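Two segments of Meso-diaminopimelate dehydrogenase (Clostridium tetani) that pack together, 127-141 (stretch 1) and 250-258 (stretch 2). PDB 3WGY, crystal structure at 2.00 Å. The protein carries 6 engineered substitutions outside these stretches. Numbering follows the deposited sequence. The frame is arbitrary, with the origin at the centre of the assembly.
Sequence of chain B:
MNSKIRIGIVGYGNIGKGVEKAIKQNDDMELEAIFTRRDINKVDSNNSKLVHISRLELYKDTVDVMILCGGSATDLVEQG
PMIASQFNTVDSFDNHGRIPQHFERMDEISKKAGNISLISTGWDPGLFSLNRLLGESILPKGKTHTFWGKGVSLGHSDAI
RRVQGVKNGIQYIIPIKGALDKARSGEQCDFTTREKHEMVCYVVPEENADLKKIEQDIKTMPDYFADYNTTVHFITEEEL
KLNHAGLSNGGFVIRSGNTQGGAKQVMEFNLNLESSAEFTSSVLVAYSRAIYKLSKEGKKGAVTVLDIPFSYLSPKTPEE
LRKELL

Stretch 1, residues 127-141: LFSLNRLLGESILPK
Stretch 2, residues 250-258: GGFVIRSGN

A helix can lie close to a β-strand where small residues let the two backbones approach, with larger side chains filling the space to either end. Stretches 127-141 and 250-258 of this meso-diaminopimelate dehydrogenase illustrate the principle. The helix, already under way at Leu127, runs to Ile138; the strand spans all of 250-258 in extended conformation. Their axes run parallel, 5° apart in direction and 8.1 Å apart at closest approach. Between them 617 Å² of surface is buried. The register pairs Phe128 with Val253 (CA to CA 6.4 Å), Gly135 with Arg255 (CA to CA 5.3 Å) and Lys141 with Gly257 (CA to CA 5.7 Å).

Phe128 opens the contact. Its CA-to-CB bond points sideways, but with chi1 at -81° (m) and chi2 at 11° the ring comes nearer the strand. Val253, pointing toward the helix with chi1 t, sets CG2 over one ring face, 3.8 Å from the centroid and 24° off the normal; Phe128 CG to Val253 CG2 is 3.5 Å. The ring's far end reaches the backbone, with Phe128 CZ 3.5 Å from Gly251 C. Glycine suits this place because a CB on Gly251 would lie 2.5 Å from Phe128 CE2.

One turn on, Asn131 (chi1 m) points toward the strand, its CB 4.0 Å from Val253 CG1. Arg132 (chi1 m, chi2 and chi3 t) lends its aliphatic stem, CG lying 3.9 Å from Val253 CG1, while its guanidinium is satisfied elsewhere in the structure. Leu130, Leu133 and Leu134 are buried but take no part in this contact.

At Gly135 the backbones draw close. A CB here would point toward the strand and fall 2.9 Å from Arg255 CB; the missing side chain lets the backbones come to 5.3 Å, Gly135 CA to Arg255 CA. Gly135 O also lies 3.3 Å from Arg255 CG. Glu136 (chi1 p, chi2 t) follows, its CA over one face of the Arg255 guanidinium and 3.6 Å from Arg255 NE.

Leu139, the first residue to leave helical geometry (phi/psi -122/78), presents its carbonyl to that guanidinium. Arg255, pointing toward stretch 1 with chi1 t, chi2 p, chi3 t and chi4 175°, donates two hydrogen bonds to one acceptor: NH2 to Leu139 O at 2.7 Å and NE to Leu139 O at 3.0 Å. The oxygen lies near the guanidinium plane, at its edge, so a buried charged group meets the backbone carbonyl of the first residue beyond the helix. The Leu139 side chain (chi1 m, chi2 t) also points toward the strand, CD1 being 4.1 Å from both Arg255 CG and Gly257 N.

Pro140 (phi/psi -53/-28) turns its CB away, and the chain reaches Lys141 in extended conformation (-109/113). Lys141 O lies 3.3 Å from Gly257 CA and accepts a weak hydrogen bond from Asn258 N at 3.4 Å. A CB on Gly257 would sit 2.9 Å from Lys141 O and 3.0 Å from Leu139 CB, so glycine again permits the close approach.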

# COMPACT_ATOMS: atom_id res chain seq x y z
N LEU B 127 -6.58 1.97 -5.50
CA LEU B 127 -5.39 1.42 -4.86
C LEU B 127 -4.10 1.81 -5.58
O LEU B 127 -3.10 2.13 -4.93
CB LEU B 127 -5.50 -0.10 -4.74
CG LEU B 127 -6.80 -0.56 -4.07
CD1 LEU B 127 -6.75 -2.07 -3.88
CD2 LEU B 127 -6.97 0.13 -2.73
N PHE B 128 -4.10 1.78 -6.91
CA PHE B 128 -2.88 2.14 -7.62
C PHE B 128 -2.51 3.59 -7.36
O PHE B 128 -1.34 3.93 -7.22
CB PHE B 128 -3.05 1.88 -9.12
CG PHE B 128 -2.84 0.45 -9.52
CD1 PHE B 128 -2.75 -0.55 -8.55
CD2 PHE B 128 -2.74 0.09 -10.85
CE1 PHE B 128 -2.58 -1.88 -8.92
CE2 PHE B 128 -2.57 -1.25 -11.22
CZ PHE B 128 -2.48 -2.23 -10.26
N SER B 129 -3.53 4.45 -7.28
CA SER B 129 -3.33 5.87 -7.02
C SER B 129 -2.64 6.06 -5.68
O SER B 129 -1.68 6.82 -5.57
CB SER B 129 -4.69 6.59 -6.99
OG SER B 129 -5.49 6.22 -8.09
N LEU B 130 -3.13 5.37 -4.66
CA LEU B 130 -2.57 5.47 -3.32
C LEU B 130 -1.10 5.06 -3.32
O LEU B 130 -0.27 5.69 -2.66
CB LEU B 130 -3.32 4.56 -2.34
CG LEU B 130 -4.70 5.02 -1.87
CD1 LEU B 130 -5.49 3.84 -1.32
CD2 LEU B 130 -4.53 6.14 -0.81
N ASN B 131 -0.78 4.00 -4.06
CA ASN B 131 0.58 3.54 -4.10
C ASN B 131 1.52 4.40 -4.91
O ASN B 131 2.72 4.44 -4.61
CB ASN B 131 0.64 2.07 -4.54
CG ASN B 131 0.27 1.13 -3.41
OD1 ASN B 131 -0.89 0.80 -3.20
ND2 ASN B 131 1.27 0.72 -2.65
N ARG B 132 1.01 5.10 -5.92
CA ARG B 132 1.89 6.00 -6.68
C ARG B 132 2.23 7.12 -5.69
O ARG B 132 3.38 7.53 -5.55
CB ARG B 132 1.16 6.62 -7.88
CG ARG B 132 0.75 5.64 -8.97
CD ARG B 132 0.02 6.38 -10.11
NE ARG B 132 -0.74 5.45 -10.94
CZ ARG B 132 -2.06 5.34 -10.94
NH1 ARG B 132 -2.82 6.11 -10.16
NH2 ARG B 132 -2.63 4.44 -11.71
N LEU B 133 1.21 7.60 -4.98
CA LEU B 133 1.37 8.66 -4.00
C LEU B 133 2.37 8.28 -2.92
O LEU B 133 3.32 9.01 -2.64
CB LEU B 133 0.02 9.00 -3.35
CG LEU B 133 0.08 10.06 -2.25
CD1 LEU B 133 0.82 11.30 -2.75
CD2 LEU B 133 -1.34 10.40 -1.80
N LEU B 134 2.15 7.12 -2.31
CA LEU B 134 3.03 6.62 -1.27
C LEU B 134 4.47 6.57 -1.79
O LEU B 134 5.40 7.03 -1.13
CB LEU B 134 2.61 5.21 -0.85
CG LEU B 134 3.37 4.62 0.33
CD1 LEU B 134 3.13 5.50 1.55
CD2 LEU B 134 2.91 3.16 0.58
N GLY B 135 4.64 6.02 -2.98
CA GLY B 135 5.96 5.89 -3.56
C GLY B 135 6.71 7.20 -3.72
O GLY B 135 7.87 7.32 -3.30
N GLU B 136 6.06 8.20 -4.32
CA GLU B 136 6.75 9.47 -4.53
C GLU B 136 6.87 10.28 -3.25
O GLU B 136 7.68 11.19 -3.17
CB GLU B 136 6.07 10.29 -5.65
CG GLU B 136 4.64 10.76 -5.39
CD GLU B 136 4.12 11.65 -6.54
OE1 GLU B 136 4.15 11.20 -7.71
OE2 GLU B 136 3.68 12.80 -6.27
N SER B 137 6.08 9.93 -2.23
CA SER B 137 6.15 10.65 -0.96
C SER B 137 7.30 10.10 -0.13
O SER B 137 8.06 10.86 0.47
CB SER B 137 4.85 10.51 -0.18
OG SER B 137 3.81 11.24 -0.79
N ILE B 138 7.41 8.78 -0.09
CA ILE B 138 8.46 8.12 0.66
C ILE B 138 9.84 8.29 -0.01
O ILE B 138 10.85 8.51 0.67
CB ILE B 138 8.17 6.60 0.81
CG1 ILE B 138 6.84 6.37 1.53
CG2 ILE B 138 9.31 5.93 1.52
CD1 ILE B 138 6.70 7.09 2.85
N LEU B 139 9.86 8.20 -1.33
CA LEU B 139 11.11 8.34 -2.08
C LEU B 139 10.96 9.48 -3.09
O LEU B 139 10.76 9.25 -4.28
CB LEU B 139 11.42 7.02 -2.80
CG LEU B 139 11.66 5.79 -1.91
CD1 LEU B 139 11.73 4.52 -2.76
CD2 LEU B 139 12.95 5.99 -1.11
N PRO B 140 11.07 10.73 -2.62
CA PRO B 140 10.95 11.94 -3.44
C PRO B 140 11.84 11.97 -4.67
O PRO B 140 11.51 12.61 -5.67
CB PRO B 140 11.25 13.06 -2.45
CG PRO B 140 12.20 12.41 -1.50
CD PRO B 140 11.54 11.08 -1.27
N LYS B 141 12.98 11.30 -4.58
CA LYS B 141 13.91 11.24 -5.69
C LYS B 141 13.85 9.82 -6.26
O LYS B 141 14.23 8.85 -5.60
CB LYS B 141 15.33 11.57 -5.22
CG LYS B 141 15.46 12.92 -4.53
CD LYS B 141 15.01 14.07 -5.42
CE LYS B 141 15.16 15.41 -4.72
NZ LYS B 141 14.80 16.56 -5.59
N GLY B 250 -4.94 -7.06 -13.83
CA GLY B 250 -3.93 -6.82 -12.81
C GLY B 250 -3.07 -5.65 -13.23
O GLY B 250 -3.35 -4.97 -14.22
N GLY B 251 -2.01 -5.42 -12.48
CA GLY B 251 -1.12 -4.33 -12.79
C GLY B 251 -0.04 -4.24 -11.75
O GLY B 251 -0.05 -5.00 -10.77
N PHE B 252 0.88 -3.31 -11.97
CA PHE B 252 2.01 -3.07 -11.09
C PHE B 252 2.25 -1.57 -10.91
O PHE B 252 2.10 -0.79 -11.85
CB PHE B 252 3.29 -3.68 -11.67
CG PHE B 252 3.19 -5.14 -11.98
CD1 PHE B 252 2.52 -5.58 -13.11
CD2 PHE B 252 3.73 -6.08 -11.12
CE1 PHE B 252 2.40 -6.94 -13.39
CE2 PHE B 252 3.62 -7.44 -11.38
CZ PHE B 252 2.95 -7.88 -12.52
N VAL B 253 2.62 -1.19 -9.69
CA VAL B 253 2.98 0.19 -9.39
C VAL B 253 4.33 0.09 -8.70
O VAL B 253 4.43 -0.39 -7.57
CB VAL B 253 1.97 0.88 -8.45
CG1 VAL B 253 2.46 2.29 -8.14
CG2 VAL B 253 0.60 0.95 -9.12
N ILE B 254 5.37 0.55 -9.38
CA ILE B 254 6.72 0.46 -8.85
C ILE B 254 7.45 1.79 -8.67
O ILE B 254 7.51 2.60 -9.59
CB ILE B 254 7.58 -0.42 -9.77
CG1 ILE B 254 6.97 -1.82 -9.86
CG2 ILE B 254 9.01 -0.45 -9.29
CD1 ILE B 254 7.58 -2.68 -10.93
N ARG B 255 8.00 2.01 -7.48
CA ARG B 255 8.74 3.24 -7.24
C ARG B 255 10.19 2.85 -7.10
O ARG B 255 10.57 2.10 -6.18
CB ARG B 255 8.27 3.96 -5.97
CG ARG B 255 9.00 5.29 -5.68
CD ARG B 255 8.64 6.39 -6.69
NE ARG B 255 9.30 7.67 -6.39
CZ ARG B 255 9.23 8.76 -7.15
NH1 ARG B 255 8.53 8.74 -8.28
NH2 ARG B 255 9.86 9.87 -6.79
N SER B 256 10.99 3.31 -8.04
CA SER B 256 12.41 3.04 -8.04
C SER B 256 13.08 4.33 -7.62
O SER B 256 13.09 5.30 -8.38
CB SER B 256 12.89 2.64 -9.43
OG SER B 256 14.29 2.42 -9.42
N GLY B 257 13.61 4.35 -6.41
CA GLY B 257 14.26 5.55 -5.94
C GLY B 257 15.68 5.23 -5.54
O GLY B 257 16.09 4.08 -5.48
N ASN B 258 16.44 6.28 -5.28
CA ASN B 258 17.81 6.11 -4.86
C ASN B 258 17.98 6.86 -3.56
O ASN B 258 17.38 7.91 -3.37
CB ASN B 258 18.76 6.66 -5.93
CG ASN B 258 18.34 8.03 -6.42
OD1 ASN B 258 17.36 8.16 -7.15
ND2 ASN B 258 19.08 9.05 -6.02